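Local coordinates for 4-alpha-glucanotransferase (Streptococcus agalactiae, PDB 6M6T), which belongs to the amylomaltase family of enzymes, is built on a TIM-barrel fold and here holds bound glycan, at residues F133-W139 and Q192-Y196; A144-A148 and V184-E189; I401-F405 and I428-L433. One frame throughout, in Å; residues are numbered along the deposited sequence.

Interaction 1 (F133-W139 and Q192-Y196)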
loop_
_atom_site.group_PDB
_atom_site.type_symbol
_atom_site.label_atom_id
_atom_site.label_comp_id
_atom_site.label_asym_id
_atom_site.label_seq_id
_atom_site.Cartn_x
_atom_site.Cartn_y
_atom_site.Cartn_z
ATOM N N PHE A 133 -10.522 -17.465 -14.871
ATOM C CA PHE A 133 -9.825 -16.439 -14.096
ATOM C C PHE A 133 -8.415 -16.182 -14.635
ATOM O O PHE A 133 -8.019 -15.025 -14.837
ATOM C CB PHE A 133 -9.776 -16.854 -12.625
ATOM C CG PHE A 133 -8.879 -15.999 -11.781
ATOM C CD1 PHE A 133 -9.211 -14.678 -11.511
ATOM C CD2 PHE A 133 -7.703 -16.516 -11.255
ATOM C CE1 PHE A 133 -8.388 -13.889 -10.728
ATOM C CE2 PHE A 133 -6.870 -15.739 -10.470
ATOM C CZ PHE A 133 -7.208 -14.423 -10.209
ATOM N N LEU A 134 -7.634 -17.249 -14.865
ATOM C CA LEU A 134 -6.253 -17.068 -15.324
ATOM C C LEU A 134 -6.180 -16.376 -16.678
ATOM O O LEU A 134 -5.119 -15.849 -17.045
ATOM C CB LEU A 134 -5.520 -18.407 -15.404
ATOM C CG LEU A 134 -5.460 -19.205 -14.110
ATOM C CD1 LEU A 134 -5.013 -20.619 -14.406
ATOM C CD2 LEU A 134 -4.554 -18.534 -13.119
ATOM N N GLN A 135 -7.279 -16.379 -17.433
ATOM C CA GLN A 135 -7.260 -15.725 -18.731
ATOM C C GLN A 135 -7.329 -14.205 -18.595
ATOM O O GLN A 135 -6.797 -13.486 -19.446
ATOM C CB GLN A 135 -8.400 -16.257 -19.611
ATOM C CG GLN A 135 -8.257 -15.807 -21.059
ATOM C CD GLN A 135 -8.863 -16.759 -22.073
ATOM O OE1 GLN A 135 -9.661 -17.638 -21.726
ATOM N NE2 GLN A 135 -8.480 -16.585 -23.348
ATOM N N GLU A 136 -7.953 -13.696 -17.533
ATOM C CA GLU A 136 -8.000 -12.258 -17.296
ATOM C C GLU A 136 -6.831 -11.757 -16.465
ATOM O O GLU A 136 -6.435 -10.600 -16.599
ATOM C CB GLU A 136 -9.332 -11.867 -16.625
ATOM C CG GLU A 136 -10.571 -12.332 -17.409
ATOM C CD GLU A 136 -11.861 -12.332 -16.599
ATOM O OE1 GLU A 136 -12.436 -13.430 -16.415
ATOM O OE2 GLU A 136 -12.305 -11.245 -16.166
ATOM N N GLU A 137 -6.288 -12.585 -15.591
ATOM C CA GLU A 137 -5.054 -12.268 -14.878
ATOM C C GLU A 137 -4.018 -13.299 -15.333
ATOM O O GLU A 137 -3.845 -14.356 -14.722
ATOM C CB GLU A 137 -5.256 -12.291 -13.348
ATOM C CG GLU A 137 -6.583 -11.719 -12.878
ATOM C CD GLU A 137 -6.649 -10.187 -12.937
ATOM O OE1 GLU A 137 -5.629 -9.555 -13.307
ATOM O OE2 GLU A 137 -7.726 -9.617 -12.610
ATOM N N LYS A 138 -3.339 -13.005 -16.441
ATOM C CA LYS A 138 -2.468 -14.002 -17.054
ATOM C C LYS A 138 -1.154 -14.188 -16.295
ATOM O O LYS A 138 -0.477 -15.197 -16.503
ATOM C CB LYS A 138 -2.206 -13.630 -18.515
ATOM C CG LYS A 138 -3.481 -13.486 -19.328
ATOM C CD LYS A 138 -3.262 -13.785 -20.809
ATOM C CE LYS A 138 -4.594 -14.049 -21.496
ATOM N NZ LYS A 138 -4.628 -13.756 -22.951
ATOM N N TRP A 139 -0.800 -13.254 -15.402
ATOM C CA TRP A 139 0.425 -13.277 -14.596
ATOM C C TRP A 139 0.388 -14.294 -13.474
ATOM O O TRP A 139 1.396 -14.414 -12.756
ATOM C CB TRP A 139 0.678 -11.901 -13.960
ATOM C CG TRP A 139 -0.521 -11.434 -13.141
ATOM C CD1 TRP A 139 -1.510 -10.574 -13.549
ATOM C CD2 TRP A 139 -0.885 -11.847 -11.805
ATOM N NE1 TRP A 139 -2.437 -10.408 -12.551
ATOM C CE2 TRP A 139 -2.078 -11.175 -11.473
ATOM C CE3 TRP A 139 -0.307 -12.701 -10.858
ATOM C CZ2 TRP A 139 -2.703 -11.342 -10.247
ATOM C CZ3 TRP A 139 -0.923 -12.861 -9.654
ATOM C CH2 TRP A 139 -2.109 -12.185 -9.350
ATOM N N GLN A 192 -4.992 -16.954 -5.233
ATOM C CA GLN A 192 -5.116 -15.688 -5.961
ATOM C C GLN A 192 -6.535 -15.505 -6.498
ATOM O O GLN A 192 -7.071 -14.382 -6.492
ATOM C CB GLN A 192 -4.081 -15.603 -7.089
ATOM C CG GLN A 192 -2.641 -15.251 -6.633
ATOM C CD GLN A 192 -2.563 -14.058 -5.669
ATOM O OE1 GLN A 192 -2.874 -12.917 -6.029
ATOM N NE2 GLN A 192 -2.126 -14.325 -4.444
ATOM N N TYR A 193 -7.166 -16.603 -6.935
ATOM C CA TYR A 193 -8.552 -16.528 -7.395
ATOM C C TYR A 193 -9.478 -16.079 -6.269
ATOM O O TYR A 193 -10.375 -15.245 -6.478
ATOM C CB TYR A 193 -8.999 -17.881 -7.950
ATOM C CG TYR A 193 -10.503 -18.021 -8.149
ATOM C CD1 TYR A 193 -11.131 -17.498 -9.279
ATOM C CD2 TYR A 193 -11.296 -18.690 -7.211
ATOM C CE1 TYR A 193 -12.505 -17.629 -9.462
ATOM C CE2 TYR A 193 -12.669 -18.821 -7.391
ATOM C CZ TYR A 193 -13.266 -18.288 -8.515
ATOM O OH TYR A 193 -14.624 -18.416 -8.696
ATOM N N PHE A 194 -9.264 -16.618 -5.066
ATOM C CA PHE A 194 -10.042 -16.209 -3.899
ATOM C C PHE A 194 -9.886 -14.725 -3.637
ATOM O O PHE A 194 -10.875 -13.995 -3.478
ATOM C CB PHE A 194 -9.586 -16.979 -2.668
ATOM C CG PHE A 194 -10.018 -18.383 -2.655
ATOM C CD1 PHE A 194 -11.230 -18.746 -3.226
ATOM C CD2 PHE A 194 -9.234 -19.347 -2.062
ATOM C CE1 PHE A 194 -11.644 -20.048 -3.217
ATOM C CE2 PHE A 194 -9.637 -20.644 -2.054
ATOM C CZ PHE A 194 -10.848 -21.003 -2.629
ATOM N N PHE A 195 -8.634 -14.282 -3.521
ATOM C CA PHE A 195 -8.337 -12.872 -3.345
ATOM C C PHE A 195 -9.154 -12.024 -4.296
ATOM O O PHE A 195 -9.897 -11.139 -3.872
ATOM C CB PHE A 195 -6.851 -12.600 -3.571
ATOM C CG PHE A 195 -6.417 -11.270 -3.059
ATOM C CD1 PHE A 195 -6.533 -10.133 -3.853
ATOM C CD2 PHE A 195 -5.917 -11.140 -1.766
ATOM C CE1 PHE A 195 -6.144 -8.892 -3.369
ATOM C CE2 PHE A 195 -5.519 -9.906 -1.272
ATOM C CZ PHE A 195 -5.625 -8.775 -2.072
ATOM N N TYR A 196 -8.997 -12.266 -5.593
ATOM C CA TYR A 196 -9.601 -11.347 -6.547
ATOM C C TYR A 196 -11.125 -11.410 -6.499
ATOM O O TYR A 196 -11.782 -10.366 -6.560
ATOM C CB TYR A 196 -9.065 -11.616 -7.950
ATOM C CG TYR A 196 -7.791 -10.855 -8.181
ATOM C CD1 TYR A 196 -6.651 -11.149 -7.436
ATOM C CD2 TYR A 196 -7.727 -9.816 -9.114
ATOM C CE1 TYR A 196 -5.466 -10.454 -7.623
ATOM C CE2 TYR A 196 -6.544 -9.105 -9.309
ATOM C CZ TYR A 196 -5.422 -9.432 -8.552
ATOM O OH TYR A 196 -4.247 -8.747 -8.716
#
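Phe133 of helix 126-134 lies with its ring against Tyr193 and Tyr196 of helix 182-208, and this is the tightly packed part of the contact. Tyr193 CA sits over one face of the Phe133 ring, 3.9 Å from its centroid and 22° off the normal. The Tyr193 ring turns its edge to the face of Phe133 in a T-shaped pair, centroids 5.5 Å apart and planes at 77°. Phe133 reaches this place because its CG is anti to the backbone N (chi1 170°). On the Tyr196 side, Phe133 CE1 meets Tyr196 CB at 3.7 Å, while the two rings stand obliquely. The Glu137 and Trp139 side is less buried, both residues being partly exposed. The Glu137 chain bends at chi2 and brings OE2 to 3.5 Å from Tyr196 CD2, the carboxylate inclined to the ring. Trp139 NE1 makes a weak hydrogen bond to Glu137 OE1 (3.4 Å). The Trp139 and Tyr196 side chains come at each other from opposite directions, Trp139 CZ2 lying 3.7 Å from Tyr196 CZ. At the indole edge, near its plane, Gln192 OE1 comes to 3.5 Å from Trp139 CH2. The polar ends are satisfied outside the two segments: Gln192 OE1 bonds to Gly67 N and Tyr196 OH to Val65 O, which ties the helix to the 65-67 loop. No hydrogen bond crosses between 133-139 and 192-196, so an aromatic cluster of four rings, joined through van der Waals and CH-pi contacts, holds them together.

Interaction 2 (A144-A148 and V184-E189); sequences AEFMA and VIKYHE
Helix-to-helix packing through small residues joins 140-152 to 182-208, with Ala144 and Ala148, one turn apart, facing Val184, Ile185 and His188. The axes of the short segments 144-148 and 184-189 approach to 8.1 Å at 127° between their directions, and the CA atoms of Ala144 and His188 are only 5.1 Å apart. Ala144 CB rests on the backbone of the partner helix, 3.6 Å from Ile185 O, and also meets His188 CB. One turn on, Ala148 CB packs against two branched residues, 3.5 Å from Ile185 CG1 and 3.7 Å from Val184 CG1. Ile185 CD1 runs on to the methylene CG of Glu145, whose carboxylate pairs with Arg178 in a salt bridge. The His188 imidazole is sandwiched: Met147 CB stands over the centre of one face, 3.5 Å from the centroid and 8° off the normal, and Tyr187 CD1 covers the opposite face. His188 CG is anti to its carbonyl carbon (chi1 -73°), which turns the ring toward Met147, and NE2 is hydrogen-bonded to Glu151 of helix 140-152. That polar bond and the two covered faces would fix the rotation of the ring. Close helix packing over alanines is seen here within the largely helical region inserted between the second and third strands of the TIM barrel.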
loop_
_atom_site.group_PDB
_atom_site.type_symbol
_atom_site.label_atom_id
_atom_site.label_comp_id
_atom_site.label_asym_id
_atom_site.label_seq_id
_atom_site.Cartn_x
_atom_site.Cartn_y
_atom_site.Cartn_z
ATOM N N ALA A 144 2.695 -18.160 -9.122
ATOM C CA ALA A 144 2.389 -19.317 -8.285
ATOM C C ALA A 144 3.556 -20.300 -8.286
ATOM O O ALA A 144 3.881 -20.906 -7.252
ATOM C CB ALA A 144 1.094 -19.985 -8.758
ATOM N N GLU A 145 4.226 -20.433 -9.428
ATOM C CA GLU A 145 5.427 -21.253 -9.473
ATOM C C GLU A 145 6.544 -20.611 -8.667
ATOM O O GLU A 145 7.293 -21.309 -7.986
ATOM C CB GLU A 145 5.859 -21.496 -10.920
ATOM C CG GLU A 145 4.846 -22.297 -11.711
ATOM C CD GLU A 145 5.128 -22.331 -13.202
ATOM O OE1 GLU A 145 6.291 -22.068 -13.588
ATOM O OE2 GLU A 145 4.184 -22.628 -13.984
ATOM N N PHE A 146 6.669 -19.285 -8.718
ATOM C CA PHE A 146 7.662 -18.622 -7.877
ATOM C C PHE A 146 7.444 -18.963 -6.410
ATOM O O PHE A 146 8.378 -19.348 -5.703
ATOM C CB PHE A 146 7.609 -17.111 -8.094
ATOM C CG PHE A 146 8.606 -16.336 -7.262
ATOM C CD1 PHE A 146 9.903 -16.137 -7.719
ATOM C CD2 PHE A 146 8.238 -15.786 -6.037
ATOM C CE1 PHE A 146 10.818 -15.413 -6.971
ATOM C CE2 PHE A 146 9.146 -15.065 -5.281
ATOM C CZ PHE A 146 10.444 -14.879 -5.749
ATOM N N MET A 147 6.206 -18.838 -5.937
ATOM C CA MET A 147 5.922 -19.150 -4.538
ATOM C C MET A 147 6.154 -20.622 -4.228
ATOM O O MET A 147 6.603 -20.960 -3.126
ATOM C CB MET A 147 4.487 -18.759 -4.180
ATOM C CG MET A 147 4.252 -17.258 -4.158
ATOM S SD MET A 147 5.305 -16.328 -3.009
ATOM C CE MET A 147 5.361 -17.437 -1.580
ATOM N N ALA A 148 5.867 -21.505 -5.178
ATOM C CA ALA A 148 6.099 -22.923 -4.939
ATOM C C ALA A 148 7.591 -23.225 -4.828
ATOM O O ALA A 148 8.039 -23.906 -3.895
ATOM C CB ALA A 148 5.454 -23.745 -6.052
ATOM N N VAL A 184 1.160 -27.775 -5.215
ATOM C CA VAL A 184 1.389 -26.561 -4.447
ATOM C C VAL A 184 1.317 -25.329 -5.335
ATOM O O VAL A 184 1.057 -24.228 -4.843
ATOM C CB VAL A 184 2.736 -26.643 -3.706
ATOM C CG1 VAL A 184 3.868 -26.835 -4.691
ATOM C CG2 VAL A 184 2.951 -25.401 -2.844
ATOM N N ILE A 185 1.559 -25.476 -6.637
ATOM C CA ILE A 185 1.362 -24.351 -7.543
ATOM C C ILE A 185 -0.123 -24.049 -7.677
ATOM O O ILE A 185 -0.563 -22.894 -7.527
ATOM C CB ILE A 185 1.997 -24.636 -8.917
ATOM C CG1 ILE A 185 3.516 -24.720 -8.834
ATOM C CG2 ILE A 185 1.621 -23.546 -9.928
ATOM C CD1 ILE A 185 4.136 -25.249 -10.123
ATOM N N LYS A 186 -0.917 -25.084 -7.978
ATOM C CA LYS A 186 -2.361 -24.889 -8.074
ATOM C C LYS A 186 -2.922 -24.272 -6.796
ATOM O O LYS A 186 -3.861 -23.470 -6.857
ATOM C CB LYS A 186 -3.058 -26.215 -8.384
ATOM C CG LYS A 186 -4.485 -26.073 -8.870
ATOM C CD LYS A 186 -4.785 -26.979 -10.067
ATOM C CE LYS A 186 -4.284 -26.396 -11.384
ATOM N NZ LYS A 186 -4.748 -25.001 -11.599
ATOM N N TYR A 187 -2.347 -24.610 -5.635
ATOM C CA TYR A 187 -2.766 -23.951 -4.403
ATOM C C TYR A 187 -2.694 -22.429 -4.536
ATOM O O TYR A 187 -3.658 -21.718 -4.217
ATOM C CB TYR A 187 -1.915 -24.428 -3.221
ATOM C CG TYR A 187 -2.037 -23.499 -2.048
ATOM C CD1 TYR A 187 -1.177 -22.402 -1.906
ATOM C CD2 TYR A 187 -3.046 -23.673 -1.106
ATOM C CE1 TYR A 187 -1.307 -21.511 -0.856
ATOM C CE2 TYR A 187 -3.188 -22.782 -0.040
ATOM C CZ TYR A 187 -2.313 -21.705 0.082
ATOM O OH TYR A 187 -2.430 -20.815 1.131
ATOM N N HIS A 188 -1.547 -21.911 -4.994
ATOM C CA HIS A 188 -1.329 -20.465 -5.015
ATOM C C HIS A 188 -2.148 -19.792 -6.099
ATOM O O HIS A 188 -2.593 -18.648 -5.920
ATOM C CB HIS A 188 0.142 -20.148 -5.225
ATOM C CG HIS A 188 0.998 -20.416 -4.026
ATOM N ND1 HIS A 188 1.038 -19.574 -2.934
ATOM C CD2 HIS A 188 1.867 -21.421 -3.760
ATOM C CE1 HIS A 188 1.890 -20.054 -2.044
ATOM N NE2 HIS A 188 2.408 -21.172 -2.521
ATOM N N GLU A 189 -2.358 -20.485 -7.219
ATOM C CA GLU A 189 -3.316 -19.999 -8.212
ATOM C C GLU A 189 -4.688 -19.798 -7.590
ATOM O O GLU A 189 -5.329 -18.752 -7.773
ATOM C CB GLU A 189 -3.425 -20.973 -9.380
ATOM C CG GLU A 189 -2.644 -20.530 -10.590
ATOM C CD GLU A 189 -2.065 -21.684 -11.388
ATOM O OE1 GLU A 189 -2.787 -22.682 -11.668
ATOM O OE2 GLU A 189 -0.860 -21.585 -11.706
#

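Interaction 3 (I401-F405 and I428-L433); sequences INGWF and ITETVL
Ile428, first residue of the segment 428-433, lies against one face of the Phe405 ring. Its CD1 stands over that face, toward the rim, 3.6 Å from the centroid and 23° off the ring normal, in a CH-pi contact. CG1 lies anti to the backbone N (chi1 -162°) and so carries CD1 out over the ring, while CG2 lies nearer the base of the Phe405 side chain, 4.0 Å from Phe405 CG. Thr429 follows with its methyl facing the first helix: CG2 packs on the carboxamide of Asn402, 3.6 Å from OD1, and touches Ile401 CG2 at 4.0 Å. Its hydroxyl OG1 is hydrogen-bonded to Asp453 OD1, and Asn402 ND2 is likewise bonded to Lys454 O, so Thr429 OG1 and Asn402 ND2 both find partners in residues 453-454. A turn later Val432 points at Ile401. The two side chains meet tip to tip, CG2 to CG2 at 3.8 Å, with Val432 CG1 beside Ile401 CD1 (3.9 Å), and Val432 CG2 also reaches Trp404 CZ3 obliquely at 4.1 Å. Leu433 ends the row with a loose approach of its CG to Ile401 CD1, 4.4 Å away. The interface is thus an apolar seam, with Asn402 at its edge meeting the methyl of Thr429. Ile401 N is hydrogen-bonded to Asp450 of helix 448-451, and the Phe405 side chain also touches Lys413 and Glu417 of helix 410-419. Helix 401-404 comes after barrel strand 389-392 and helix 428-438 before strand 443-447, so the pair lies in the crossover connecting these two adjacent parallel strands.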
loop_
_atom_site.group_PDB
_atom_site.type_symbol
_atom_site.label_atom_id
_atom_site.label_comp_id
_atom_site.label_asym_id
_atom_site.label_seq_id
_atom_site.Cartn_x
_atom_site.Cartn_y
_atom_site.Cartn_z
ATOM N N ILE A 401 -1.380 12.258 14.886
ATOM C CA ILE A 401 -1.428 13.667 15.300
ATOM C C ILE A 401 -1.140 13.803 16.788
ATOM O O ILE A 401 -0.393 14.699 17.217
ATOM C CB ILE A 401 -2.792 14.298 14.947
ATOM C CG1 ILE A 401 -2.971 14.414 13.437
ATOM C CG2 ILE A 401 -2.948 15.670 15.612
ATOM C CD1 ILE A 401 -4.395 14.645 13.049
ATOM N N ASN A 402 -1.735 12.926 17.601
ATOM C CA ASN A 402 -1.449 12.962 19.026
ATOM C C ASN A 402 0.026 12.784 19.290
ATOM O O ASN A 402 0.560 13.385 20.230
ATOM C CB ASN A 402 -2.237 11.891 19.749
ATOM C CG ASN A 402 -3.575 12.386 20.179
ATOM O OD1 ASN A 402 -3.747 13.580 20.427
ATOM N ND2 ASN A 402 -4.545 11.484 20.268
ATOM N N GLY A 403 0.697 11.977 18.466
ATOM C CA GLY A 403 2.133 11.803 18.619
ATOM C C GLY A 403 2.929 12.990 18.105
ATOM O O GLY A 403 3.862 13.456 18.763
ATOM N N TRP A 404 2.578 13.489 16.914
ATOM C CA TRP A 404 3.263 14.657 16.358
ATOM C C TRP A 404 3.226 15.836 17.326
ATOM O O TRP A 404 4.226 16.546 17.488
ATOM C CB TRP A 404 2.634 15.025 15.013
ATOM C CG TRP A 404 2.778 16.452 14.607
ATOM C CD1 TRP A 404 3.767 16.989 13.836
ATOM C CD2 TRP A 404 1.874 17.527 14.909
ATOM N NE1 TRP A 404 3.543 18.331 13.649
ATOM C CE2 TRP A 404 2.388 18.686 14.298
ATOM C CE3 TRP A 404 0.682 17.620 15.642
ATOM C CZ2 TRP A 404 1.761 19.930 14.406
ATOM C CZ3 TRP A 404 0.057 18.860 15.745
ATOM C CH2 TRP A 404 0.603 19.998 15.130
ATOM N N PHE A 405 2.098 16.020 18.022
ATOM C CA PHE A 405 1.956 17.138 18.948
ATOM C C PHE A 405 2.844 17.031 20.188
ATOM O O PHE A 405 3.093 18.053 20.833
ATOM C CB PHE A 405 0.500 17.298 19.384
ATOM C CG PHE A 405 0.216 18.647 19.980
ATOM C CD1 PHE A 405 0.365 19.794 19.215
ATOM C CD2 PHE A 405 -0.147 18.778 21.315
ATOM C CE1 PHE A 405 0.138 21.045 19.759
ATOM C CE2 PHE A 405 -0.379 20.027 21.867
ATOM C CZ PHE A 405 -0.238 21.160 21.089
ATOM N N ILE A 428 -6.535 17.869 20.470
ATOM C CA ILE A 428 -6.012 18.553 19.296
ATOM C C ILE A 428 -6.168 17.761 18.005
ATOM O O ILE A 428 -5.910 18.305 16.927
ATOM C CB ILE A 428 -4.535 18.943 19.510
ATOM C CG1 ILE A 428 -4.137 20.019 18.498
ATOM C CG2 ILE A 428 -3.623 17.703 19.426
ATOM C CD1 ILE A 428 -3.108 20.939 18.974
ATOM N N THR A 429 -6.605 16.505 18.056
ATOM C CA THR A 429 -6.864 15.814 16.794
ATOM C C THR A 429 -8.067 16.423 16.088
ATOM O O THR A 429 -8.065 16.601 14.861
ATOM C CB THR A 429 -7.089 14.328 17.031
ATOM O OG1 THR A 429 -8.137 14.155 17.996
ATOM C CG2 THR A 429 -5.805 13.668 17.520
ATOM N N GLU A 430 -9.096 16.767 16.863
ATOM C CA GLU A 430 -10.250 17.475 16.335
ATOM C C GLU A 430 -9.870 18.894 15.891
ATOM O O GLU A 430 -10.371 19.386 14.865
ATOM C CB GLU A 430 -11.362 17.468 17.400
ATOM C CG GLU A 430 -12.204 16.166 17.420
ATOM C CD GLU A 430 -12.718 15.751 18.798
ATOM O OE1 GLU A 430 -13.315 14.648 18.899
ATOM O OE2 GLU A 430 -12.522 16.509 19.777
ATOM N N THR A 431 -8.946 19.542 16.607
ATOM C CA THR A 431 -8.423 20.822 16.148
ATOM C C THR A 431 -7.809 20.687 14.760
ATOM O O THR A 431 -8.270 21.312 13.785
ATOM C CB THR A 431 -7.376 21.357 17.133
ATOM O OG1 THR A 431 -7.807 21.148 18.484
ATOM C CG2 THR A 431 -7.143 22.857 16.904
ATOM N N VAL A 432 -6.761 19.860 14.661
ATOM C CA VAL A 432 -6.010 19.749 13.417
ATOM C C VAL A 432 -6.944 19.380 12.280
ATOM O O VAL A 432 -6.842 19.930 11.178
ATOM C CB VAL A 432 -4.853 18.738 13.566
ATOM C CG1 VAL A 432 -4.165 18.483 12.210
ATOM C CG2 VAL A 432 -3.841 19.230 14.585
ATOM N N LEU A 433 -7.893 18.475 12.535
ATOM C CA LEU A 433 -8.755 18.001 11.467
ATOM C C LEU A 433 -9.764 19.062 11.035
ATOM O O LEU A 433 -10.119 19.135 9.842
ATOM C CB LEU A 433 -9.450 16.728 11.923
ATOM C CG LEU A 433 -8.590 15.477 11.840
ATOM C CD1 LEU A 433 -9.181 14.391 12.704
ATOM C CD2 LEU A 433 -8.549 15.031 10.404
#

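In the fold
Interactions 1 and 2 are neighbours, their centres 12 Å apart, and both draw on helix 182-208; Leu134 CD2 and Glu189 CG touch at 3.7 Å. Helices 126-134 and 140-152 follow each other in the chain; helix 140-152 meets the earlier part of helix 182-208 and helix 126-134 the later part, which puts the chain span of interaction 2 within that of interaction 1. Together they knit the helical insertion between strands 43-45 and 212-217. Interaction 3 comes later in the chain, its centre 42 Å from that of interaction 1 and 45 Å from that of interaction 2, on the opposite side of the chain's centre, where it packs the connection between the seventh and eighth barrel strands.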